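Local coordinates for protein pectate lyase (Pectobacterium carotovorum, PDB 4U49) that probably depolymerises pectate and methylated pectins by calcium-dependent eliminative cleavage of the galacturonan chain, acting as a secreted lyase, at residues 124-129 with 142-147; 174-179 with 199-204. All coordinates share one frame; numbering follows the deposited sequence.

Contact 1 of 2, residues 124-129 with 142-147; sequences CKAGAV and LGLSCS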
ATOM      1  N   CYS A 124       3.329  14.615  13.907  1.00 28.40           N
ATOM      2  CA  CYS A 124       2.943  14.521  12.499  1.00 22.19           C
ATOM      3  C   CYS A 124       3.377  15.752  11.716  1.00 23.44           C
ATOM      4  O   CYS A 124       2.572  16.641  11.446  1.00 22.33           O
ATOM      5  CB  CYS A 124       1.432  14.338  12.358  1.00 30.44           C
ATOM      6  SG  CYS A 124       0.870  12.638  12.502  1.00 39.03           S
ATOM      7  N   LYS A 125       4.653  15.795  11.349  1.00 20.81           N
ATOM      8  CA  LYS A 125       5.190  16.907  10.578  1.00 25.18           C
ATOM      9  C   LYS A 125       5.949  16.384   9.365  1.00 25.05           C
ATOM     10  O   LYS A 125       6.464  15.269   9.387  1.00 24.55           O
ATOM     11  CB  LYS A 125       6.104  17.770  11.450  1.00 26.70           C
ATOM     12  CG  LYS A 125       5.389  18.497  12.577  1.00 26.14           C
ATOM     13  CD  LYS A 125       6.383  19.186  13.501  1.00 32.31           C
ATOM     14  CE  LYS A 125       5.693  20.202  14.402  1.00 38.85           C
ATOM     15  NZ  LYS A 125       4.570  19.602  15.177  1.00 38.38           N
ATOM     16  N   ALA A 126       6.010  17.182   8.305  1.00 21.53           N
ATOM     17  CA  ALA A 126       6.762  16.795   7.118  1.00 21.97           C
ATOM     18  C   ALA A 126       8.241  16.636   7.459  1.00 24.23           C
ATOM     19  O   ALA A 126       8.852  17.529   8.042  1.00 22.86           O
ATOM     20  CB  ALA A 126       6.575  17.813   6.005  1.00 25.72           C
ATOM     21  N   GLY A 127       8.803  15.483   7.108  1.00 22.07           N
ATOM     22  CA  GLY A 127      10.206  15.208   7.358  1.00 22.83           C
ATOM     23  C   GLY A 127      10.493  14.653   8.744  1.00 25.79           C
ATOM     24  O   GLY A 127      11.650  14.455   9.107  1.00 24.04           O
ATOM     25  N   ALA A 128       9.440  14.393   9.512  1.00 21.42           N
ATOM     26  CA  ALA A 128       9.587  13.937  10.893  1.00 25.61           C
ATOM     27  C   ALA A 128      10.276  12.581  10.999  1.00 23.23           C
ATOM     28  O   ALA A 128      10.154  11.734  10.113  1.00 22.19           O
ATOM     29  CB  ALA A 128       8.226  13.876  11.574  1.00 23.27           C
ATOM     30  N   VAL A 129      11.004  12.391  12.095  1.00 19.47           N
ATOM     31  CA  VAL A 129      11.561  11.091  12.439  1.00 22.49           C
ATOM     32  C   VAL A 129      10.884  10.606  13.714  1.00 24.61           C
ATOM     33  O   VAL A 129      11.016  11.217  14.774  1.00 24.14           O
ATOM     34  CB  VAL A 129      13.088  11.139  12.639  1.00 28.53           C
ATOM     35  CG1 VAL A 129      13.604   9.781  13.087  1.00 26.22           C
ATOM     36  CG2 VAL A 129      13.781  11.573  11.360  1.00 22.78           C
ATOM     37  N   LEU A 142       0.464  15.871   4.496  1.00 17.82           N
ATOM     38  CA  LEU A 142       1.861  16.262   4.639  1.00 18.31           C
ATOM     39  C   LEU A 142       2.596  16.062   3.326  1.00 16.55           C
ATOM     40  O   LEU A 142       2.212  15.224   2.513  1.00 18.49           O
ATOM     41  CB  LEU A 142       2.549  15.457   5.740  1.00 19.45           C
ATOM     42  CG  LEU A 142       2.148  15.700   7.193  1.00 19.48           C
ATOM     43  CD1 LEU A 142       2.962  14.782   8.100  1.00 19.90           C
ATOM     44  CD2 LEU A 142       2.351  17.158   7.579  1.00 20.35           C
ATOM     45  N   GLY A 143       3.663  16.824   3.126  1.00 18.68           N
ATOM     46  CA  GLY A 143       4.465  16.686   1.929  1.00 18.38           C
ATOM     47  C   GLY A 143       5.675  17.594   1.944  1.00 19.65           C
ATOM     48  O   GLY A 143       5.702  18.607   2.648  1.00 18.89           O
ATOM     49  N   LEU A 144       6.688  17.216   1.174  1.00 18.42           N
ATOM     50  CA  LEU A 144       7.850  18.066   0.966  1.00 19.92           C
ATOM     51  C   LEU A 144       7.796  18.599  -0.461  1.00 18.70           C
ATOM     52  O   LEU A 144       6.987  19.475  -0.767  1.00 22.61           O
ATOM     53  CB  LEU A 144       9.144  17.295   1.231  1.00 16.59           C
ATOM     54  CG  LEU A 144       9.313  16.806   2.673  1.00 18.61           C
ATOM     55  CD1 LEU A 144      10.488  15.845   2.800  1.00 18.73           C
ATOM     56  CD2 LEU A 144       9.471  17.982   3.632  1.00 21.62           C
ATOM     57  N   SER A 145       8.638  18.063  -1.335  1.00 19.39           N
ATOM     58  CA  SER A 145       8.565  18.399  -2.752  1.00 19.22           C
ATOM     59  C   SER A 145       8.649  17.126  -3.592  1.00 22.38           C
ATOM     60  O   SER A 145       8.521  16.020  -3.064  1.00 19.66           O
ATOM     61  CB  SER A 145       9.680  19.379  -3.135  1.00 21.13           C
ATOM     62  OG  SER A 145       9.508  19.855  -4.456  1.00 24.31           O
ATOM     63  N   CYS A 146       8.851  17.284  -4.896  1.00 25.68           N
ATOM     64  CA  CYS A 146       9.081  16.147  -5.781  1.00 23.34           C
ATOM     65  C   CYS A 146       9.993  16.564  -6.924  1.00 28.39           C
ATOM     66  O   CYS A 146       9.585  17.306  -7.817  1.00 28.26           O
ATOM     67  CB  CYS A 146       7.766  15.592  -6.327  1.00 25.78           C
ATOM     68  SG  CYS A 146       7.968  14.112  -7.357  1.00 24.43           S
ATOM     69  N   SER A 147      11.227  16.073  -6.886  1.00 27.37           N
ATOM     70  CA  SER A 147      12.275  16.514  -7.803  1.00 36.32           C
ATOM     71  C   SER A 147      11.987  16.189  -9.265  1.00 44.30           C
ATOM     72  O   SER A 147      11.997  17.076 -10.118  1.00 52.37           O
ATOM     73  CB  SER A 147      13.615  15.895  -7.401  1.00 34.46           C
ATOM     74  OG  SER A 147      14.639  16.258  -8.311  1.00 45.71           O
TER
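L142 reaches the 124-127 backbone with CG anti to its own carbonyl carbon (chi1 -69°) and CD1 anti to CA (chi2 180°), CD2 being the other branch, and L144, with the same first torsion, swings its branch to A126. The two methyls of L142 take the two ends of one peptide, that between K125 and A126. CD1 lies 3.6 Å from K125 C, while CD2 sits 3.7 Å from A126 N. One leucine tip thus packs on main chain rather than on another side chain, and the K125 side chain turns away, its NZ bonding to P122 O. From 124-129, A126 supplies the one side chain in apolar contact with 142-147. Its CB meets L144 CD2 at 3.7 Å and also rests 3.6 Å from G143 O, so the methyl faces both the leucine tip and the carbonyl oxygen. No hydrogen bond joins the segments; van der Waals contact carries this small surface interface.

The shape of 124-129 comes from a type II turn over K125 to A128, closed by A128 N to K125 O at 3.1 Å. G127 adopts the positive phi (86°) that the turn requires.

C124 is tied to C137 by a disulfide, and C146, beyond the touching residues, to C196. The turn leads into strand 128-131, an outermost strand of a parallel sheet, where A128 bonds to T158 of neighbouring strand 157-160. L142 ends strand 141-142, whose backbone pairs with R168 of strand 167-169.

Contact 2 of 2, residues 174-179 with 199-204; sequences GSDGIH and AATNLG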
ATOM      1  N   GLY A 174       5.292  14.417  -2.665  1.00 19.92           N
ATOM      2  CA  GLY A 174       5.490  12.992  -2.465  1.00 17.68           C
ATOM      3  C   GLY A 174       6.893  12.599  -2.042  1.00 20.53           C
ATOM      4  O   GLY A 174       7.062  11.665  -1.255  1.00 20.48           O
ATOM      5  N   SER A 175       7.889  13.311  -2.567  1.00 17.44           N
ATOM      6  CA  SER A 175       9.298  13.068  -2.255  1.00 15.96           C
ATOM      7  C   SER A 175       9.637  11.576  -2.311  1.00 18.22           C
ATOM      8  O   SER A 175       9.399  10.928  -3.326  1.00 17.74           O
ATOM      9  CB  SER A 175       9.637  13.660  -0.888  1.00 22.33           C
ATOM     10  OG  SER A 175      11.016  13.991  -0.805  1.00 19.91           O
ATOM     11  N   ASP A 176      10.178  11.018  -1.232  1.00 16.52           N
ATOM     12  CA  ASP A 176      10.399   9.572  -1.198  1.00 17.69           C
ATOM     13  C   ASP A 176       9.528   8.894  -0.143  1.00 16.47           C
ATOM     14  O   ASP A 176       9.961   7.952   0.521  1.00 18.36           O
ATOM     15  CB  ASP A 176      11.871   9.238  -0.949  1.00 19.63           C
ATOM     16  CG  ASP A 176      12.213   7.809  -1.342  1.00 22.04           C
ATOM     17  OD1 ASP A 176      11.551   7.274  -2.253  1.00 22.21           O
ATOM     18  OD2 ASP A 176      13.133   7.216  -0.740  1.00 23.94           O
ATOM     19  N   GLY A 177       8.302   9.386   0.008  1.00 16.84           N
ATOM     20  CA  GLY A 177       7.296   8.723   0.821  1.00 17.55           C
ATOM     21  C   GLY A 177       7.679   8.435   2.260  1.00 18.17           C
ATOM     22  O   GLY A 177       8.234   9.285   2.952  1.00 17.70           O
ATOM     23  N   ILE A 178       7.370   7.219   2.705  1.00 15.07           N
ATOM     24  CA  ILE A 178       7.589   6.813   4.088  1.00 13.74           C
ATOM     25  C   ILE A 178       8.694   5.765   4.191  1.00 19.33           C
ATOM     26  O   ILE A 178       8.668   4.754   3.492  1.00 16.11           O
ATOM     27  CB  ILE A 178       6.299   6.250   4.713  1.00 16.40           C
ATOM     28  CG1 ILE A 178       5.191   7.305   4.677  1.00 15.62           C
ATOM     29  CG2 ILE A 178       6.558   5.783   6.140  1.00 16.63           C
ATOM     30  CD1 ILE A 178       3.850   6.810   5.177  1.00 17.92           C
ATOM     31  N   HIS A 179       9.667   6.013   5.063  1.00 17.67           N
ATOM     32  CA  HIS A 179      10.772   5.081   5.259  1.00 17.54           C
ATOM     33  C   HIS A 179      10.674   4.354   6.593  1.00 17.88           C
ATOM     34  O   HIS A 179      10.501   4.983   7.638  1.00 18.68           O
ATOM     35  CB  HIS A 179      12.116   5.811   5.181  1.00 16.62           C
ATOM     36  CG  HIS A 179      12.555   6.131   3.786  1.00 22.05           C
ATOM     37  ND1 HIS A 179      13.882   6.234   3.432  1.00 28.68           N
ATOM     38  CD2 HIS A 179      11.843   6.373   2.659  1.00 20.20           C
ATOM     39  CE1 HIS A 179      13.971   6.524   2.145  1.00 25.87           C
ATOM     40  NE2 HIS A 179      12.749   6.613   1.653  1.00 25.83           N
ATOM     41  N   ALA A 199       6.586   4.919  -2.714  1.00 14.95           N
ATOM     42  CA  ALA A 199       5.519   5.100  -1.737  1.00 16.56           C
ATOM     43  C   ALA A 199       6.049   4.780  -0.347  1.00 18.04           C
ATOM     44  O   ALA A 199       5.827   5.527   0.608  1.00 17.40           O
ATOM     45  CB  ALA A 199       4.317   4.227  -2.073  1.00 16.20           C
ATOM     46  N   ALA A 200       6.768   3.667  -0.242  1.00 14.47           N
ATOM     47  CA  ALA A 200       7.329   3.239   1.030  1.00 16.20           C
ATOM     48  C   ALA A 200       8.622   2.464   0.814  1.00 15.31           C
ATOM     49  O   ALA A 200       8.768   1.745  -0.174  1.00 17.55           O
ATOM     50  CB  ALA A 200       6.323   2.397   1.800  1.00 17.09           C
ATOM     51  N   THR A 201       9.552   2.612   1.750  1.00 14.05           N
ATOM     52  CA  THR A 201      10.869   1.999   1.636  1.00 14.43           C
ATOM     53  C   THR A 201      11.242   1.305   2.937  1.00 14.74           C
ATOM     54  O   THR A 201      11.190   1.915   4.002  1.00 15.36           O
ATOM     55  CB  THR A 201      11.946   3.043   1.286  1.00 17.82           C
ATOM     56  OG1 THR A 201      11.624   3.663   0.033  1.00 19.43           O
ATOM     57  CG2 THR A 201      13.313   2.388   1.193  1.00 21.87           C
ATOM     58  N   ASN A 202      11.612   0.031   2.853  1.00 17.24           N
ATOM     59  CA  ASN A 202      11.897  -0.752   4.054  1.00 15.44           C
ATOM     60  C   ASN A 202      13.382  -1.066   4.252  1.00 19.95           C
ATOM     61  O   ASN A 202      14.007  -1.727   3.422  1.00 17.09           O
ATOM     62  CB  ASN A 202      11.101  -2.057   4.024  1.00 17.16           C
ATOM     63  CG  ASN A 202      11.253  -2.863   5.299  1.00 18.07           C
ATOM     64  OD1 ASN A 202      11.668  -2.339   6.332  1.00 19.58           O
ATOM     65  ND2 ASN A 202      10.899  -4.143   5.237  1.00 18.28           N
ATOM     66  N   LEU A 203      13.930  -0.592   5.370  1.00 22.83           N
ATOM     67  CA  LEU A 203      15.295  -0.923   5.779  1.00 23.49           C
ATOM     68  C   LEU A 203      15.299  -1.715   7.081  1.00 27.08           C
ATOM     69  O   LEU A 203      16.345  -2.188   7.531  1.00 31.72           O
ATOM     70  CB  LEU A 203      16.140   0.341   5.956  1.00 26.63           C
ATOM     71  CG  LEU A 203      16.684   1.079   4.732  1.00 31.20           C
ATOM     72  CD1 LEU A 203      15.589   1.872   4.027  1.00 26.67           C
ATOM     73  CD2 LEU A 203      17.828   1.992   5.146  1.00 31.17           C
ATOM     74  N   GLY A 204      14.125  -1.851   7.688  1.00 19.12           N
ATOM     75  CA  GLY A 204      14.010  -2.482   8.989  1.00 20.01           C
ATOM     76  C   GLY A 204      13.809  -3.983   8.933  1.00 20.90           C
ATOM     77  O   GLY A 204      14.085  -4.623   7.918  1.00 25.18           O
TER
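A199 opens the pairing with its carbonyl: I178 N donates to A199 O at 3.1 Å in a fairly straight bond (167° at the hydrogen), the donor tilted 34° from the carbonyl plane. Glycine lets G177 CA approach this oxygen too, in a CA-H...O contact. A200 lies level with I178. Both send their side chains to the face that packs on I187 of strand 184-192. T201 N then returns to I178 O, 2.9 Å away and nearly in line with the C=O bond, completing a parallel bridge pattern.

T201 occupies the other face beside H179, the two side chains pointing the same way. Its CB stands over one face of the imidazole, 3.8 Å from the ring centroid, in a CH-pi contact. At the ring's edge H179 NE2 donates to D176 OD2 in a very short 2.5 Å hydrogen bond; it would help set the ring's rotation, though so short a distance may be imprecise. N202 turns away, and its OD1 accepts from G204 N (2.8 Å) in an Asx turn that ends the strand.

Parallel strands in register, each hydrogen-bonded to the next coil, are characteristic of the right-handed parallel beta-helix of polysaccharide lyase family 3.

How the contacts relate
Contact 1 closes before contact 2 opens along the chain, and their centres lie 11 Å apart on the same side of the molecule's centre. Both reach one parallel sheet of the beta-helix, in the order 128-131, 157-160, 178-182, 200-202, 229-230: contact 1 leads into an outermost strand, and contact 2 joins the third and fourth. They also touch directly, S145 O lying 3.4 Å from S175 CB. Surface contact 1 thus belongs to an end coil, and buried contact 2 to coils nearer the calcium site: A199 lies about 4 Å, side chain to side chain, from I195, seen to bind calcium in a crystal structure of this protein, though none is bound to this chain here.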